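Enolase (alpha proteobacterium BAL199, PDB 3UGV) belongs to the mandelate racemase/muconate lactonizing enzyme branch of the enolase superfamily, binds magnesium and probably abstracts a proton next to the carboxylate of its substrate. Local coordinates at residues L28-L39 with W56-E67; V69-P77 with P373-E381. All coordinates share one frame; numbering follows the deposited sequence.

Contact 1: L28-L39 with W56-E67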
loop_
_atom_site.group_PDB
_atom_site.type_symbol
_atom_site.label_atom_id
_atom_site.label_comp_id
_atom_site.label_asym_id
_atom_site.label_seq_id
_atom_site.Cartn_x
_atom_site.Cartn_y
_atom_site.Cartn_z
ATOM N N LEU F 28 43.755 -18.107 18.350
ATOM C CA LEU F 28 43.490 -17.051 19.322
ATOM C C LEU F 28 42.378 -17.512 20.264
ATOM O O LEU F 28 41.310 -17.934 19.816
ATOM C CB LEU F 28 43.076 -15.775 18.590
ATOM C CG LEU F 28 43.098 -14.470 19.379
ATOM C CD1 LEU F 28 44.510 -14.181 19.853
ATOM C CD2 LEU F 28 42.560 -13.320 18.531
ATOM N N THR F 29 42.627 -17.438 21.568
ATOM C CA THR F 29 41.734 -18.064 22.542
ATOM C C THR F 29 41.423 -17.194 23.759
ATOM O O THR F 29 42.319 -16.653 24.406
ATOM C CB THR F 29 42.298 -19.428 23.018
ATOM O OG1 THR F 29 42.332 -20.344 21.916
ATOM C CG2 THR F 29 41.425 -20.013 24.109
ATOM N N PHE F 30 40.138 -17.098 24.069
ATOM C CA PHE F 30 39.627 -16.274 25.157
ATOM C C PHE F 30 39.959 -16.865 26.536
ATOM O O PHE F 30 39.587 -17.999 26.837
ATOM C CB PHE F 30 38.112 -16.157 24.974
ATOM C CG PHE F 30 37.422 -15.270 25.972
ATOM C CD1 PHE F 30 37.000 -15.772 27.196
ATOM C CD2 PHE F 30 37.145 -13.952 25.666
ATOM C CE1 PHE F 30 36.343 -14.959 28.110
ATOM C CE2 PHE F 30 36.481 -13.132 26.574
ATOM C CZ PHE F 30 36.084 -13.637 27.797
ATOM N N ARG F 31 40.658 -16.098 27.371
ATOM C CA ARG F 31 40.880 -16.503 28.760
ATOM C C ARG F 31 39.891 -15.857 29.738
ATOM O O ARG F 31 39.154 -16.552 30.439
ATOM C CB ARG F 31 42.314 -16.216 29.210
ATOM C CG ARG F 31 42.554 -16.573 30.680
ATOM C CD ARG F 31 43.869 -16.028 31.208
ATOM N NE ARG F 31 45.000 -16.839 30.775
ATOM C CZ ARG F 31 46.186 -16.343 30.441
ATOM N NH1 ARG F 31 46.399 -15.030 30.485
ATOM N NH2 ARG F 31 47.159 -17.162 30.057
ATOM N N LYS F 32 39.889 -14.530 29.801
ATOM C CA LYS F 32 38.955 -13.821 30.674
ATOM C C LYS F 32 38.746 -12.345 30.313
ATOM O O LYS F 32 39.524 -11.749 29.559
ATOM C CB LYS F 32 39.385 -13.945 32.137
ATOM C CG LYS F 32 40.696 -13.271 32.471
ATOM C CD LYS F 32 40.738 -12.911 33.953
ATOM C CE LYS F 32 42.124 -12.448 34.387
ATOM N NZ LYS F 32 42.082 -11.794 35.726
ATOM N N LEU F 33 37.684 -11.765 30.863
ATOM C CA LEU F 33 37.363 -10.364 30.632
ATOM C C LEU F 33 37.208 -9.652 31.972
ATOM O O LEU F 33 36.547 -10.154 32.880
ATOM C CB LEU F 33 36.084 -10.248 29.794
ATOM C CG LEU F 33 35.369 -8.901 29.688
ATOM C CD1 LEU F 33 34.519 -8.847 28.439
ATOM C CD2 LEU F 33 34.517 -8.649 30.913
ATOM N N THR F 34 37.835 -8.491 32.103
ATOM C CA THR F 34 37.689 -7.703 33.319
ATOM C C THR F 34 36.985 -6.379 33.034
ATOM O O THR F 34 37.333 -5.670 32.090
ATOM C CB THR F 34 39.035 -7.433 33.992
ATOM O OG1 THR F 34 39.633 -8.676 34.372
ATOM C CG2 THR F 34 38.836 -6.590 35.225
ATOM N N ALA F 35 35.987 -6.066 33.853
ATOM C CA ALA F 35 35.225 -4.834 33.713
ATOM C C ALA F 35 35.352 -3.981 34.968
ATOM O O ALA F 35 35.065 -4.442 36.077
ATOM C CB ALA F 35 33.764 -5.140 33.423
ATOM N N ARG F 36 35.782 -2.737 34.775
ATOM C CA ARG F 36 36.014 -1.809 35.871
ATOM C C ARG F 36 35.184 -0.548 35.691
ATOM O O ARG F 36 35.368 0.187 34.728
ATOM C CB ARG F 36 37.496 -1.434 35.939
ATOM C CG ARG F 36 38.405 -2.598 36.297
ATOM C CD ARG F 36 39.851 -2.158 36.376
ATOM N NE ARG F 36 40.437 -1.949 35.056
ATOM C CZ ARG F 36 41.507 -1.192 34.832
ATOM N NH1 ARG F 36 42.098 -0.563 35.841
ATOM N NH2 ARG F 36 41.983 -1.056 33.600
ATOM N N PRO F 37 34.267 -0.286 36.626
ATOM C CA PRO F 37 33.435 0.911 36.516
ATOM C C PRO F 37 34.176 2.154 37.003
ATOM O O PRO F 37 34.840 2.107 38.035
ATOM C CB PRO F 37 32.264 0.594 37.450
ATOM C CG PRO F 37 32.870 -0.271 38.504
ATOM C CD PRO F 37 33.930 -1.092 37.812
ATOM N N VAL F 38 34.087 3.247 36.258
ATOM C CA VAL F 38 34.597 4.512 36.757
ATOM C C VAL F 38 33.567 5.609 36.542
ATOM O O VAL F 38 32.566 5.402 35.863
ATOM C CB VAL F 38 35.954 4.901 36.133
ATOM C CG1 VAL F 38 36.832 3.673 35.990
ATOM C CG2 VAL F 38 35.762 5.564 34.807
ATOM N N LEU F 39 33.807 6.766 37.148
ATOM C CA LEU F 39 32.872 7.871 37.090
ATOM C C LEU F 39 33.675 9.147 36.995
ATOM O O LEU F 39 34.421 9.484 37.914
ATOM C CB LEU F 39 31.977 7.896 38.337
ATOM C CG LEU F 39 30.717 8.770 38.249
ATOM C CD1 LEU F 39 29.662 8.108 37.369
ATOM C CD2 LEU F 39 30.130 9.078 39.623
ATOM N N TRP F 56 29.814 11.292 34.439
ATOM C CA TRP F 56 29.824 10.486 33.234
ATOM C C TRP F 56 30.439 9.133 33.546
ATOM O O TRP F 56 31.636 9.036 33.794
ATOM C CB TRP F 56 30.616 11.193 32.130
ATOM C CG TRP F 56 30.459 10.541 30.792
ATOM C CD1 TRP F 56 31.438 9.930 30.038
ATOM C CD2 TRP F 56 29.246 10.413 30.052
ATOM N NE1 TRP F 56 30.895 9.441 28.875
ATOM C CE2 TRP F 56 29.552 9.718 28.864
ATOM C CE3 TRP F 56 27.927 10.814 30.280
ATOM C CZ2 TRP F 56 28.587 9.427 27.909
ATOM C CZ3 TRP F 56 26.974 10.522 29.334
ATOM C CH2 TRP F 56 27.307 9.838 28.162
ATOM N N PRO F 57 29.616 8.079 33.553
ATOM C CA PRO F 57 30.092 6.722 33.852
ATOM C C PRO F 57 30.714 6.007 32.645
ATOM O O PRO F 57 30.208 6.127 31.534
ATOM C CB PRO F 57 28.816 6.005 34.286
ATOM C CG PRO F 57 27.728 6.691 33.521
ATOM C CD PRO F 57 28.158 8.134 33.362
ATOM N N LEU F 58 31.807 5.280 32.875
ATOM C CA LEU F 58 32.434 4.434 31.858
ATOM C C LEU F 58 32.741 3.056 32.449
ATOM O O LEU F 58 33.197 2.950 33.585
ATOM C CB LEU F 58 33.748 5.045 31.370
ATOM C CG LEU F 58 33.736 6.446 30.781
ATOM C CD1 LEU F 58 35.154 6.987 30.649
ATOM C CD2 LEU F 58 33.032 6.462 29.439
ATOM N N ILE F 59 32.483 2.000 31.688
ATOM C CA ILE F 59 32.980 0.681 32.063
ATOM C C ILE F 59 34.181 0.344 31.176
ATOM O O ILE F 59 34.055 0.248 29.953
ATOM C CB ILE F 59 31.886 -0.392 31.941
ATOM C CG1 ILE F 59 30.764 -0.108 32.940
ATOM C CG2 ILE F 59 32.472 -1.791 32.162
ATOM C CD1 ILE F 59 29.474 -0.857 32.660
ATOM N N LEU F 60 35.350 0.214 31.792
ATOM C CA LEU F 60 36.577 -0.155 31.085
ATOM C C LEU F 60 36.676 -1.671 30.989
ATOM O O LEU F 60 36.549 -2.373 31.987
ATOM C CB LEU F 60 37.808 0.393 31.815
ATOM C CG LEU F 60 38.306 1.798 31.463
ATOM C CD1 LEU F 60 37.236 2.836 31.638
ATOM C CD2 LEU F 60 39.517 2.165 32.307
ATOM N N ILE F 61 36.919 -2.170 29.788
ATOM C CA ILE F 61 36.898 -3.601 29.541
ATOM C C ILE F 61 38.235 -4.091 29.011
ATOM O O ILE F 61 38.751 -3.555 28.032
ATOM C CB ILE F 61 35.796 -3.951 28.528
ATOM C CG1 ILE F 61 34.431 -3.621 29.128
ATOM C CG2 ILE F 61 35.896 -5.419 28.090
ATOM C CD1 ILE F 61 33.311 -3.669 28.132
ATOM N N ASP F 62 38.785 -5.111 29.670
ATOM C CA ASP F 62 40.065 -5.710 29.293
ATOM C C ASP F 62 39.922 -7.213 29.052
ATOM O O ASP F 62 39.490 -7.951 29.932
ATOM C CB ASP F 62 41.100 -5.485 30.392
ATOM C CG ASP F 62 41.780 -4.135 30.295
ATOM O OD1 ASP F 62 42.709 -4.001 29.467
ATOM O OD2 ASP F 62 41.403 -3.224 31.065
ATOM N N ILE F 63 40.288 -7.656 27.857
ATOM C CA ILE F 63 40.265 -9.062 27.505
ATOM C C ILE F 63 41.677 -9.611 27.606
ATOM O O ILE F 63 42.630 -8.954 27.182
ATOM C CB ILE F 63 39.802 -9.266 26.053
ATOM C CG1 ILE F 63 38.393 -8.730 25.856
ATOM C CG2 ILE F 63 39.811 -10.728 25.699
ATOM C CD1 ILE F 63 37.371 -9.479 26.646
ATOM N N GLU F 64 41.811 -10.804 28.181
ATOM C CA GLU F 64 43.060 -11.560 28.125
ATOM C C GLU F 64 42.864 -12.761 27.211
ATOM O O GLU F 64 41.820 -13.412 27.262
ATOM C CB GLU F 64 43.466 -12.060 29.515
ATOM C CG GLU F 64 43.752 -10.970 30.539
ATOM C CD GLU F 64 44.484 -11.489 31.778
ATOM O OE1 GLU F 64 44.881 -12.678 31.797
ATOM O OE2 GLU F 64 44.665 -10.698 32.733
ATOM N N THR F 65 43.854 -13.053 26.372
ATOM C CA THR F 65 43.859 -14.321 25.641
ATOM C C THR F 65 44.940 -15.247 26.190
ATOM O O THR F 65 45.903 -14.792 26.822
ATOM C CB THR F 65 44.082 -14.145 24.116
ATOM O OG1 THR F 65 45.219 -13.309 23.884
ATOM C CG2 THR F 65 42.867 -13.524 23.447
ATOM N N GLU F 66 44.777 -16.546 25.942
ATOM C CA GLU F 66 45.801 -17.528 26.278
ATOM C C GLU F 66 47.140 -17.184 25.624
ATOM O O GLU F 66 48.204 -17.439 26.189
ATOM C CB GLU F 66 45.364 -18.931 25.845
ATOM C CG GLU F 66 44.112 -19.445 26.538
ATOM C CD GLU F 66 44.291 -19.639 28.039
ATOM O OE1 GLU F 66 45.432 -19.511 28.533
ATOM O OE2 GLU F 66 43.284 -19.921 28.725
ATOM N N GLU F 67 47.072 -16.599 24.433
ATOM C CA GLU F 67 48.249 -16.273 23.634
ATOM C C GLU F 67 48.869 -14.927 24.016
ATOM O O GLU F 67 49.822 -14.471 23.374
ATOM C CB GLU F 67 47.892 -16.268 22.142
ATOM C CG GLU F 67 47.412 -17.607 21.588
ATOM C CD GLU F 67 45.993 -17.965 22.018
ATOM O OE1 GLU F 67 45.235 -17.052 22.422
ATOM O OE2 GLU F 67 45.635 -19.164 21.948
#

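Contact 2: V69-P77 with P373-E381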
loop_
_atom_site.group_PDB
_atom_site.type_symbol
_atom_site.label_atom_id
_atom_site.label_comp_id
_atom_site.label_asym_id
_atom_site.label_seq_id
_atom_site.Cartn_x
_atom_site.Cartn_y
_atom_site.Cartn_z
ATOM N N VAL F 69 47.558 -11.860 23.891
ATOM C CA VAL F 69 47.078 -10.691 23.158
ATOM C C VAL F 69 45.953 -9.997 23.922
ATOM O O VAL F 69 44.956 -10.617 24.267
ATOM C CB VAL F 69 46.574 -11.082 21.769
ATOM C CG1 VAL F 69 46.205 -9.845 20.969
ATOM C CG2 VAL F 69 47.635 -11.905 21.038
ATOM N N PRO F 70 46.115 -8.701 24.203
ATOM C CA PRO F 70 45.097 -7.977 24.969
ATOM C C PRO F 70 43.962 -7.461 24.082
ATOM O O PRO F 70 44.084 -7.439 22.858
ATOM C CB PRO F 70 45.879 -6.786 25.517
ATOM C CG PRO F 70 46.851 -6.474 24.399
ATOM C CD PRO F 70 47.230 -7.823 23.795
ATOM N N GLY F 71 42.869 -7.046 24.711
ATOM C CA GLY F 71 41.779 -6.386 24.022
ATOM C C GLY F 71 41.185 -5.329 24.935
ATOM O O GLY F 71 40.853 -5.605 26.086
ATOM N N ARG F 72 41.056 -4.111 24.427
ATOM C CA ARG F 72 40.593 -3.007 25.249
ATOM C C ARG F 72 39.506 -2.186 24.565
ATOM O O ARG F 72 39.681 -1.714 23.453
ATOM C CB ARG F 72 41.770 -2.101 25.629
ATOM C CG ARG F 72 42.715 -2.710 26.658
ATOM C CD ARG F 72 43.763 -1.712 27.161
ATOM N NE ARG F 72 44.872 -1.569 26.226
ATOM C CZ ARG F 72 45.839 -2.467 26.085
ATOM N NH1 ARG F 72 45.826 -3.575 26.818
ATOM N NH2 ARG F 72 46.812 -2.265 25.206
ATOM N N ALA F 73 38.382 -2.020 25.248
ATOM C CA ALA F 73 37.352 -1.089 24.808
ATOM C C ALA F 73 36.587 -0.591 26.030
ATOM O O ALA F 73 36.853 -1.008 27.167
ATOM C CB ALA F 73 36.414 -1.759 23.831
ATOM N N TYR F 74 35.640 0.308 25.817
ATOM C CA TYR F 74 34.881 0.828 26.943
ATOM C C TYR F 74 33.414 1.020 26.591
ATOM O O TYR F 74 33.048 1.116 25.426
ATOM C CB TYR F 74 35.492 2.135 27.472
ATOM C CG TYR F 74 35.462 3.287 26.490
ATOM C CD1 TYR F 74 34.341 4.108 26.377
ATOM C CD2 TYR F 74 36.553 3.559 25.687
ATOM C CE1 TYR F 74 34.318 5.168 25.483
ATOM C CE2 TYR F 74 36.538 4.610 24.786
ATOM C CZ TYR F 74 35.424 5.412 24.685
ATOM O OH TYR F 74 35.425 6.465 23.788
ATOM N N LEU F 75 32.582 1.055 27.621
ATOM C CA LEU F 75 31.166 1.309 27.462
ATOM C C LEU F 75 30.854 2.647 28.106
ATOM O O LEU F 75 31.498 3.034 29.085
ATOM C CB LEU F 75 30.352 0.202 28.139
ATOM C CG LEU F 75 30.202 -1.117 27.389
ATOM C CD1 LEU F 75 29.749 -2.188 28.335
ATOM C CD2 LEU F 75 29.195 -0.957 26.279
ATOM N N GLU F 76 29.873 3.350 27.547
ATOM C CA GLU F 76 29.373 4.584 28.132
ATOM C C GLU F 76 27.878 4.443 28.352
ATOM O O GLU F 76 27.083 4.844 27.500
ATOM C CB GLU F 76 29.645 5.765 27.203
ATOM C CG GLU F 76 31.065 5.812 26.698
ATOM C CD GLU F 76 31.343 7.039 25.869
ATOM O OE1 GLU F 76 31.561 8.119 26.463
ATOM O OE2 GLU F 76 31.337 6.922 24.624
ATOM N N PRO F 77 27.493 3.882 29.505
ATOM C CA PRO F 77 26.108 3.483 29.791
ATOM C C PRO F 77 25.178 4.571 30.358
ATOM O O PRO F 77 24.029 4.243 30.665
ATOM C CB PRO F 77 26.285 2.359 30.809
ATOM C CG PRO F 77 27.499 2.775 31.579
ATOM C CD PRO F 77 28.411 3.496 30.588
ATOM N N PRO F 373 47.740 -0.675 16.362
ATOM C CA PRO F 373 46.977 -1.920 16.220
ATOM C C PRO F 373 45.668 -1.814 16.986
ATOM O O PRO F 373 45.636 -1.118 17.997
ATOM C CB PRO F 373 47.887 -2.972 16.873
ATOM C CG PRO F 373 49.226 -2.314 17.009
ATOM C CD PRO F 373 48.946 -0.861 17.183
ATOM N N GLY F 374 44.619 -2.487 16.514
ATOM C CA GLY F 374 43.304 -2.409 17.137
ATOM C C GLY F 374 42.734 -1.003 17.187
ATOM O O GLY F 374 42.781 -0.258 16.201
ATOM N N LEU F 375 42.188 -0.643 18.344
ATOM C CA LEU F 375 41.637 0.690 18.573
ATOM C C LEU F 375 42.706 1.634 19.110
ATOM O O LEU F 375 42.457 2.826 19.288
ATOM C CB LEU F 375 40.487 0.624 19.574
ATOM C CG LEU F 375 39.254 -0.168 19.126
ATOM C CD1 LEU F 375 38.342 -0.428 20.299
ATOM C CD2 LEU F 375 38.539 0.594 18.029
ATOM N N GLY F 376 43.891 1.088 19.371
ATOM C CA GLY F 376 44.988 1.851 19.944
ATOM C C GLY F 376 44.663 2.529 21.265
ATOM O O GLY F 376 45.082 3.658 21.507
ATOM N N LEU F 377 43.908 1.853 22.121
ATOM C CA LEU F 377 43.577 2.418 23.427
ATOM C C LEU F 377 44.562 1.945 24.485
ATOM O O LEU F 377 44.871 0.756 24.571
ATOM C CB LEU F 377 42.155 2.032 23.864
ATOM C CG LEU F 377 40.937 2.508 23.073
ATOM C CD1 LEU F 377 39.696 2.120 23.830
ATOM C CD2 LEU F 377 40.963 4.006 22.847
ATOM N N ASP F 378 45.045 2.879 25.296
ATOM C CA ASP F 378 45.839 2.529 26.469
ATOM C C ASP F 378 45.356 3.353 27.660
ATOM O O ASP F 378 45.299 4.590 27.600
ATOM C CB ASP F 378 47.329 2.744 26.199
ATOM C CG ASP F 378 47.808 2.001 24.963
ATOM O OD1 ASP F 378 48.026 2.652 23.919
ATOM O OD2 ASP F 378 47.949 0.763 25.026
ATOM N N TRP F 379 44.974 2.669 28.732
ATOM C CA TRP F 379 44.341 3.354 29.845
ATOM C C TRP F 379 45.334 4.250 30.583
ATOM O O TRP F 379 46.510 3.911 30.720
ATOM C CB TRP F 379 43.730 2.362 30.834
ATOM C CG TRP F 379 42.788 1.338 30.265
ATOM C CD1 TRP F 379 42.806 -0.001 30.513
ATOM C CD2 TRP F 379 41.674 1.566 29.388
ATOM N NE1 TRP F 379 41.787 -0.625 29.840
ATOM C CE2 TRP F 379 41.074 0.312 29.142
ATOM C CE3 TRP F 379 41.134 2.701 28.781
ATOM C CZ2 TRP F 379 39.957 0.158 28.312
ATOM C CZ3 TRP F 379 40.018 2.548 27.956
ATOM C CH2 TRP F 379 39.449 1.284 27.729
ATOM N N ASP F 380 44.856 5.398 31.049
ATOM C CA ASP F 380 45.620 6.225 31.970
ATOM C C ASP F 380 45.313 5.767 33.395
ATOM O O ASP F 380 44.397 6.284 34.044
ATOM C CB ASP F 380 45.269 7.700 31.788
ATOM C CG ASP F 380 46.132 8.614 32.632
ATOM O OD1 ASP F 380 46.397 8.266 33.802
ATOM O OD2 ASP F 380 46.546 9.678 32.120
ATOM N N GLU F 381 46.083 4.788 33.866
ATOM C CA GLU F 381 45.796 4.099 35.124
ATOM C C GLU F 381 45.780 4.986 36.377
ATOM O O GLU F 381 45.146 4.633 37.369
ATOM C CB GLU F 381 46.728 2.898 35.306
ATOM C CG GLU F 381 46.480 1.771 34.300
ATOM C CD GLU F 381 45.163 1.041 34.541
ATOM O OE1 GLU F 381 44.498 1.311 35.570
ATOM O OE2 GLU F 381 44.795 0.192 33.696
HETATM O O HOH W 1 42.482 -0.744 22.415
#

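Contact 1: L28-L39 with W56-E67
R31 reaches across to E64 and E66, whose carboxylates both stand nearly perpendicular to its guanidinium plane (82° and 90°), a worked case of charge pairing across a hairpin. Its NH1 meets E64 OE1 at 3.1 Å, at the edge of the guanidinium; NH2 makes a weaker salt bridge to E66 OE1, and T65 O lies over one face of the group. On the face of K32, T34, R36, D62 and E64, K32 runs alongside E64. Further along, R36 NH2 bonds weakly to D62 OD2, while its NH1 pairs with E381 and W379 NE1 donates to that same D62 oxygen. On the reverse face L33, A35, I61 and I63 are apolar; I63 CD1 presses on L33 CD1 at 3.4 Å, and helices 83-97 and 123-142 cover this side. At the open end E67, bent at chi2 (74°), folds its carboxylate back so that OE1 takes the T29 N-H at 2.8 Å. With an alanine here, the T29 amide would probably lose this acceptor and the residues leading into the strand be less firmly held. E64 O receives R31 N at 2.9 Å and K32 N only weakly, so two residues stand opposite one: a classic beta bulge in the antiparallel hairpin of the enolase-superfamily N-terminal domain.

Contact 2: V69-P77 with P373-E381
Strand 71-75 and the loop 373-381 meet at a steep angle, the directions of their touching parts 81° apart, so no backbone pairing joins them. The loop begins with a type II' turn from P373 to G376, closed by G376 N to P373 O, in which G374 takes positive phi. A single water spans the two backbones, donating to R72 O and accepting from L377 N at 3.0 Å.

R72 carries most of the contact. Its side chain is bent at chi3 (-80°), which brings NE to L377 O at 2.9 Å in an almost straight bond (177°), the oxygen lying in the guanidinium plane. NH2 adds a weak salt bridge to D378 OD2, at 3.2 Å. The aliphatic part of the same arginine and the indole of W379 run antiparallel alongside each other, with R72 CD over the five-membered ring, 3.9 Å from its centroid, as a CH-pi contact. A73 O lies at the edge of the six-membered ring, near CZ2 and CH2. Beyond R72, L377 CD1 approaches the edge of the Y74 ring, 3.9 Å from Y74 CD2, while Y74 OH bonds to E331 on helix 330-337. L375 CD1 reaches A73 CB.

One arginine thus serves both polar and apolar partners where the C-terminal segment returns to pack on the edge strand of the N-terminal sheet and complete the capping domain, as in other members of the enolase superfamily.

How the contacts relate
Contact 1 and contact 2 lie with their centres about 8 Å apart, on the same side of the chain's centre. Contact 1 pairs two strands of a three-stranded antiparallel sheet, and contact 2 brings a loop against the third, 71-75. The sheet order, 30-47, 52-65, 71-75, is that of the chain. Along the sequence, contact 1 closes before contact 2 opens. I63 N and G71 O, 2.8 Å apart, probably bond between the neighbouring strands, and W56 NE1 probably does the same with E76 OE1. The two differ in reach: the 16 residues between 28-39 and 56-67 mostly continue the hairpin arms, whereas 69-77 waits some 296 residues for 373-381. Local pairing thus builds the sheet, and the late-arriving segment ties it to the C-terminal part of the chain.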